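Local coordinates for hypothetical protein BSU32300 (Bacillus subtilis subsp. subtilis str. 168, PDB 1YLM) that probably acts as the RNase toxin of a type VII toxin-antitoxin pair, working as a homodimer that its cognate antitoxin is thought to neutralise, at residues 17-20 / 21-24; 45-48 / 49-52. All coordinates share one frame; numbering follows the deposited sequence.

Both interactions are local i to i+4 contacts within single helices of an all-helical, HepT-like fold: interaction 1 forms the last turns of helix 6-23, interaction 2 the middle of helix 32-59, the next helix in the chain. Their centres lie 14 Å apart, and they meet where Leu45 CD2 packs 4.1 Å from Gln19 CB. Interaction 1 is partly buried, with exposed His18, Ala21 and Asp24 and a backbone that leaves the helix. Interaction 2 lies near the centre of the chain, almost wholly buried, and combines apolar packing with an acidic pair sharing a water beside the putative active site. Both reach the second subunit.

Interaction 1 (17-20 / 21-24); sequences EHQL and ALFD
At the C-terminal end of helix 6-23 in this HepT-like helical fold, the backbone keeps helical angles from Glu17 to Phe23, and four successive i to i+4 bonds, ending with Asp24 N to Leu20 O at 2.9 Å, carry it to Asp24, where the helical backbone ends. This last bond is the most bent of the four, with an N-H...O angle of 144°. Among the side chains the main meeting is His18 with Leu22, one turn apart. Leu22 CG lies 4.1 Å above one face of the imidazole, displaced toward its rim, while Leu22 CD1 comes to 3.7 Å from His18 NE2. A chi1 of -173° sets His18 CG beside its own carbonyl carbon, with the ring standing out from the helix, and Leu22 leans back over it. The same NE2 is hydrogen-bonded to Glu32 of the second subunit, against which Leu22 also packs, so the pair belongs to the dimer interface. Gln19 extends beside Leu22, and its body packs on Leu44 and Leu45 of helix 32-59. On the inward side, Leu20 rests on Leu122 and Gln123 of helix 119-137, and the Phe23 ring meets that of Tyr112 with planes inclined at about 40°. Glu17 forms a salt bridge to Arg130, and Asp24 OD1 accepts a hydrogen bond from Gln119, so polar groups at both ends of this stretch tie it to helix 119-137. Next to the final backbone bond, Phe23 CB lies 3.3 Å from Leu20 O.

Interaction 2 (45-48 / 49-52); sequences LIEC and ILDT
Ile46 and Leu50, one turn apart on a buried part of helix 32-59 in the HepT-like fold, run alongside each other in the same direction. Ile46 CG2 and Leu50 CD1 make the apolar contact at 3.8 Å. The torsions explain which branch meets it: at chi1 -67°, Ile46 turns CG1 back beside its own N and leaves CG2 opposite that N, on the side of Leu50. Both side chains also pack on Arg96, the active-site residue by similarity, with Leu92 and Ile93 of helix 83-93 close by.

Glu47 and Asp51 form the polar side of the stretch. A water lies 2.8 Å from both Glu47 OE1 and Asp51 OD1, placed to donate to either, though it has more acceptors in reach than protons; OE1 and OD1 themselves stand 4.9 Å apart. Each carboxylate has a further partner: Glu47 OE2 is salt-bridged to Arg96 NE, and Asp51 OD2 is hydrogen-bonded to Tyr103 OH of the second subunit. The bend of Glu47 at chi2 (-40°) turns its carboxylate so that OE2 comes within 4.2 Å of Leu50 CD1. This geometry is consistent with Glu47 orienting Arg96, while Asp51, beside the shared water, bonds across the dimer interface.

Ile49 faces Leu122 and Phe125 of helix 119-137; Cys48 packs on Phe15 and Phe16 of helix 6-23 and on Tyr103 of the second subunit. Four nearly straight i to i+4 backbone bonds run through the stretch. At its end Cys48 O is gripped twice, from opposite faces of its carbonyl plane: Thr52 N approaches at 3.0 Å, and Thr52 OG1 donates to the same Cys48 O at 2.9 Å.

Interaction 1 (17-20 / 21-24)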
ATOM      1  N   GLU A  17       2.337 -13.991   9.792  1.00 16.59           N
ATOM      2  CA  GLU A  17       3.427 -14.573  10.555  1.00 17.86           C
ATOM      3  C   GLU A  17       4.740 -14.611   9.747  1.00 18.26           C
ATOM      4  O   GLU A  17       5.823 -14.317  10.274  1.00 18.00           O
ATOM      5  CB  GLU A  17       3.010 -15.953  11.066  1.00 18.06           C
ATOM      6  CG  GLU A  17       2.056 -15.838  12.278  1.00 19.33           C
ATOM      7  CD  GLU A  17       1.562 -17.186  12.799  1.00 20.82           C
ATOM      8  OE1 GLU A  17       1.285 -18.080  11.976  1.00 21.52           O
ATOM      9  OE2 GLU A  17       1.419 -17.323  14.040  1.00 24.50           O
ATOM     10  N   HIS A  18       4.636 -14.931   8.464  1.00 18.49           N
ATOM     11  CA  HIS A  18       5.811 -14.890   7.589  1.00 18.66           C
ATOM     12  C   HIS A  18       6.434 -13.489   7.562  1.00 18.97           C
ATOM     13  O   HIS A  18       7.655 -13.345   7.706  1.00 18.46           O
ATOM     14  CB  HIS A  18       5.477 -15.380   6.176  1.00 19.14           C
ATOM     15  CG  HIS A  18       6.680 -15.507   5.290  1.00 21.63           C
ATOM     16  ND1 HIS A  18       7.685 -16.429   5.519  1.00 26.15           N
ATOM     17  CD2 HIS A  18       7.055 -14.808   4.191  1.00 22.53           C
ATOM     18  CE1 HIS A  18       8.617 -16.296   4.587  1.00 24.34           C
ATOM     19  NE2 HIS A  18       8.258 -15.321   3.771  1.00 22.73           N
ATOM     20  N   GLN A  19       5.606 -12.452   7.402  1.00 18.57           N
ATOM     21  CA  GLN A  19       6.148 -11.082   7.332  1.00 18.69           C
ATOM     22  C   GLN A  19       6.779 -10.680   8.676  1.00 18.85           C
ATOM     23  O   GLN A  19       7.840 -10.021   8.705  1.00 17.91           O
ATOM     24  CB  GLN A  19       5.095 -10.047   6.928  1.00 17.68           C
ATOM     25  CG  GLN A  19       4.189 -10.345   5.691  1.00 18.97           C
ATOM     26  CD  GLN A  19       4.874 -11.093   4.549  1.00 20.69           C
ATOM     27  OE1 GLN A  19       4.421 -12.163   4.140  1.00 25.13           O
ATOM     28  NE2 GLN A  19       5.938 -10.540   4.034  1.00 19.20           N
ATOM     29  N   LEU A  20       6.133 -11.066   9.782  1.00 19.11           N
ATOM     30  CA  LEU A  20       6.701 -10.816  11.113  1.00 20.18           C
ATOM     31  C   LEU A  20       8.054 -11.516  11.280  1.00 20.39           C
ATOM     32  O   LEU A  20       9.004 -10.912  11.794  1.00 20.01           O
ATOM     33  CB  LEU A  20       5.735 -11.229  12.222  1.00 20.82           C
ATOM     34  CG  LEU A  20       5.939 -10.709  13.647  1.00 22.73           C
ATOM     35  CD1 LEU A  20       6.086  -9.199  13.662  1.00 22.37           C
ATOM     36  CD2 LEU A  20       4.710 -11.123  14.442  1.00 22.42           C
ATOM     37  N   ALA A  21       8.140 -12.772  10.838  1.00 20.64           N
ATOM     38  CA  ALA A  21       9.406 -13.530  10.858  1.00 21.58           C
ATOM     39  C   ALA A  21      10.500 -12.790  10.082  1.00 22.17           C
ATOM     40  O   ALA A  21      11.648 -12.727  10.523  1.00 23.30           O
ATOM     41  CB  ALA A  21       9.214 -14.914  10.304  1.00 21.31           C
ATOM     42  N   LEU A  22      10.126 -12.206   8.950  1.00 22.63           N
ATOM     43  CA  LEU A  22      11.067 -11.466   8.116  1.00 23.27           C
ATOM     44  C   LEU A  22      11.512 -10.203   8.837  1.00 23.93           C
ATOM     45  O   LEU A  22      12.698  -9.853   8.806  1.00 23.75           O
ATOM     46  CB  LEU A  22      10.450 -11.145   6.751  1.00 23.23           C
ATOM     47  CG  LEU A  22      10.250 -12.347   5.825  1.00 23.51           C
ATOM     48  CD1 LEU A  22       9.589 -11.941   4.514  1.00 22.69           C
ATOM     49  CD2 LEU A  22      11.589 -13.058   5.553  1.00 24.52           C
ATOM     50  N   PHE A  23      10.576  -9.551   9.531  1.00 24.39           N
ATOM     51  CA  PHE A  23      10.909  -8.376  10.337  1.00 25.90           C
ATOM     52  C   PHE A  23      11.932  -8.754  11.399  1.00 27.27           C
ATOM     53  O   PHE A  23      12.865  -8.006  11.673  1.00 27.88           O
ATOM     54  CB  PHE A  23       9.670  -7.768  11.008  1.00 25.59           C
ATOM     55  CG  PHE A  23      10.000  -6.643  11.952  1.00 25.67           C
ATOM     56  CD1 PHE A  23      10.340  -5.388  11.456  1.00 25.09           C
ATOM     57  CD2 PHE A  23      10.020  -6.850  13.329  1.00 25.92           C
ATOM     58  CE1 PHE A  23      10.674  -4.337  12.324  1.00 25.27           C
ATOM     59  CE2 PHE A  23      10.346  -5.808  14.208  1.00 25.83           C
ATOM     60  CZ  PHE A  23      10.672  -4.549  13.698  1.00 25.35           C
ATOM     61  N   ASP A  24      11.763  -9.926  11.988  1.00 28.94           N
ATOM     62  CA  ASP A  24      12.631 -10.334  13.075  1.00 31.66           C
ATOM     63  C   ASP A  24      13.987 -10.858  12.567  1.00 33.21           C
ATOM     64  O   ASP A  24      14.806 -11.291  13.361  1.00 34.08           O
ATOM     65  CB  ASP A  24      11.907 -11.358  13.957  1.00 31.29           C
ATOM     66  CG  ASP A  24      12.551 -11.517  15.315  1.00 32.93           C
ATOM     67  OD1 ASP A  24      12.682 -10.514  16.057  1.00 33.43           O
ATOM     68  OD2 ASP A  24      12.931 -12.660  15.633  1.00 34.22           O
TER

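Interaction 2 (45-48 / 49-52)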
ATOM      1  N   LEU A  45       1.499  -5.948   7.631  1.00 14.34           N
ATOM      2  CA  LEU A  45       1.103  -6.272   9.011  1.00 14.80           C
ATOM      3  C   LEU A  45      -0.232  -5.592   9.359  1.00 14.36           C
ATOM      4  O   LEU A  45      -1.170  -6.235   9.852  1.00 14.24           O
ATOM      5  CB  LEU A  45       2.202  -5.854  10.012  1.00 14.55           C
ATOM      6  CG  LEU A  45       3.553  -6.581   9.942  1.00 17.28           C
ATOM      7  CD1 LEU A  45       4.535  -6.005  10.966  1.00 17.73           C
ATOM      8  CD2 LEU A  45       3.379  -8.091  10.122  1.00 18.81           C
ATOM      9  N   ILE A  46      -0.312  -4.295   9.072  1.00 14.65           N
ATOM     10  CA  ILE A  46      -1.521  -3.488   9.329  1.00 14.28           C
ATOM     11  C   ILE A  46      -2.743  -4.038   8.566  1.00 14.41           C
ATOM     12  O   ILE A  46      -3.814  -4.244   9.159  1.00 14.29           O
ATOM     13  CB  ILE A  46      -1.292  -1.982   8.966  1.00 13.83           C
ATOM     14  CG1 ILE A  46      -0.261  -1.360   9.930  1.00 14.11           C
ATOM     15  CG2 ILE A  46      -2.630  -1.220   9.025  1.00 15.29           C
ATOM     16  CD1 ILE A  46       0.280   0.027   9.511  1.00 13.74           C
ATOM     17  N   GLU A  47      -2.579  -4.269   7.261  1.00 14.82           N
ATOM     18  CA  GLU A  47      -3.680  -4.756   6.410  1.00 15.33           C
ATOM     19  C   GLU A  47      -4.197  -6.123   6.864  1.00 15.23           C
ATOM     20  O   GLU A  47      -5.413  -6.343   6.884  1.00 14.18           O
ATOM     21  CB  GLU A  47      -3.279  -4.821   4.933  1.00 15.67           C
ATOM     22  CG  GLU A  47      -3.120  -3.478   4.204  1.00 19.51           C
ATOM     23  CD  GLU A  47      -4.178  -2.442   4.577  1.00 21.39           C
ATOM     24  OE1 GLU A  47      -5.330  -2.460   4.056  1.00 21.54           O
ATOM     25  OE2 GLU A  47      -3.834  -1.591   5.394  1.00 24.01           O
ATOM     26  N   CYS A  48      -3.277  -7.022   7.224  1.00 14.55           N
ATOM     27  CA  CYS A  48      -3.635  -8.336   7.745  1.00 15.04           C
ATOM     28  C   CYS A  48      -4.461  -8.207   9.029  1.00 15.29           C
ATOM     29  O   CYS A  48      -5.444  -8.936   9.202  1.00 15.22           O
ATOM     30  CB  CYS A  48      -2.392  -9.157   8.057  1.00 15.02           C
ATOM     31  SG  CYS A  48      -1.509  -9.834   6.609  1.00 16.72           S
ATOM     32  N   ILE A  49      -4.062  -7.297   9.920  1.00 14.69           N
ATOM     33  CA  ILE A  49      -4.821  -7.100  11.166  1.00 14.75           C
ATOM     34  C   ILE A  49      -6.215  -6.558  10.862  1.00 14.98           C
ATOM     35  O   ILE A  49      -7.212  -7.065  11.392  1.00 14.23           O
ATOM     36  CB  ILE A  49      -4.093  -6.178  12.151  1.00 14.99           C
ATOM     37  CG1 ILE A  49      -2.804  -6.851  12.658  1.00 13.39           C
ATOM     38  CG2 ILE A  49      -5.030  -5.779  13.316  1.00 13.44           C
ATOM     39  CD1 ILE A  49      -1.831  -5.841  13.331  1.00 14.03           C
ATOM     40  N   LEU A  50      -6.286  -5.533  10.017  1.00 14.91           N
ATOM     41  CA  LEU A  50      -7.582  -4.909   9.700  1.00 15.65           C
ATOM     42  C   LEU A  50      -8.523  -5.865   8.976  1.00 16.00           C
ATOM     43  O   LEU A  50      -9.719  -5.922   9.292  1.00 15.38           O
ATOM     44  CB  LEU A  50      -7.378  -3.651   8.862  1.00 16.01           C
ATOM     45  CG  LEU A  50      -6.650  -2.509   9.585  1.00 14.90           C
ATOM     46  CD1 LEU A  50      -6.439  -1.335   8.653  1.00 18.08           C
ATOM     47  CD2 LEU A  50      -7.367  -2.074  10.888  1.00 16.03           C
ATOM     48  N   ASP A  51      -7.969  -6.601   8.006  1.00 15.57           N
ATOM     49  CA  ASP A  51      -8.750  -7.534   7.193  1.00 16.00           C
ATOM     50  C   ASP A  51      -9.260  -8.681   8.058  1.00 16.17           C
ATOM     51  O   ASP A  51     -10.448  -9.038   7.993  1.00 16.00           O
ATOM     52  CB  ASP A  51      -7.905  -8.068   6.012  1.00 15.96           C
ATOM     53  CG  ASP A  51      -7.792  -7.055   4.857  1.00 17.73           C
ATOM     54  OD1 ASP A  51      -8.585  -6.098   4.812  1.00 19.00           O
ATOM     55  OD2 ASP A  51      -6.925  -7.233   3.983  1.00 16.27           O
ATOM     56  N   THR A  52      -8.373  -9.224   8.890  1.00 15.41           N
ATOM     57  CA  THR A  52      -8.757 -10.279   9.850  1.00 15.47           C
ATOM     58  C   THR A  52      -9.817  -9.768  10.832  1.00 15.11           C
ATOM     59  O   THR A  52     -10.845 -10.438  11.070  1.00 14.65           O
ATOM     60  CB  THR A  52      -7.530 -10.851  10.603  1.00 15.61           C
ATOM     61  OG1 THR A  52      -6.658 -11.488   9.653  1.00 18.09           O
ATOM     62  CG2 THR A  52      -7.979 -11.901  11.635  1.00 15.91           C
TER
HETATM   63  O   HOH W   1      -7.979  -3.462   4.285  1.00 61.34           O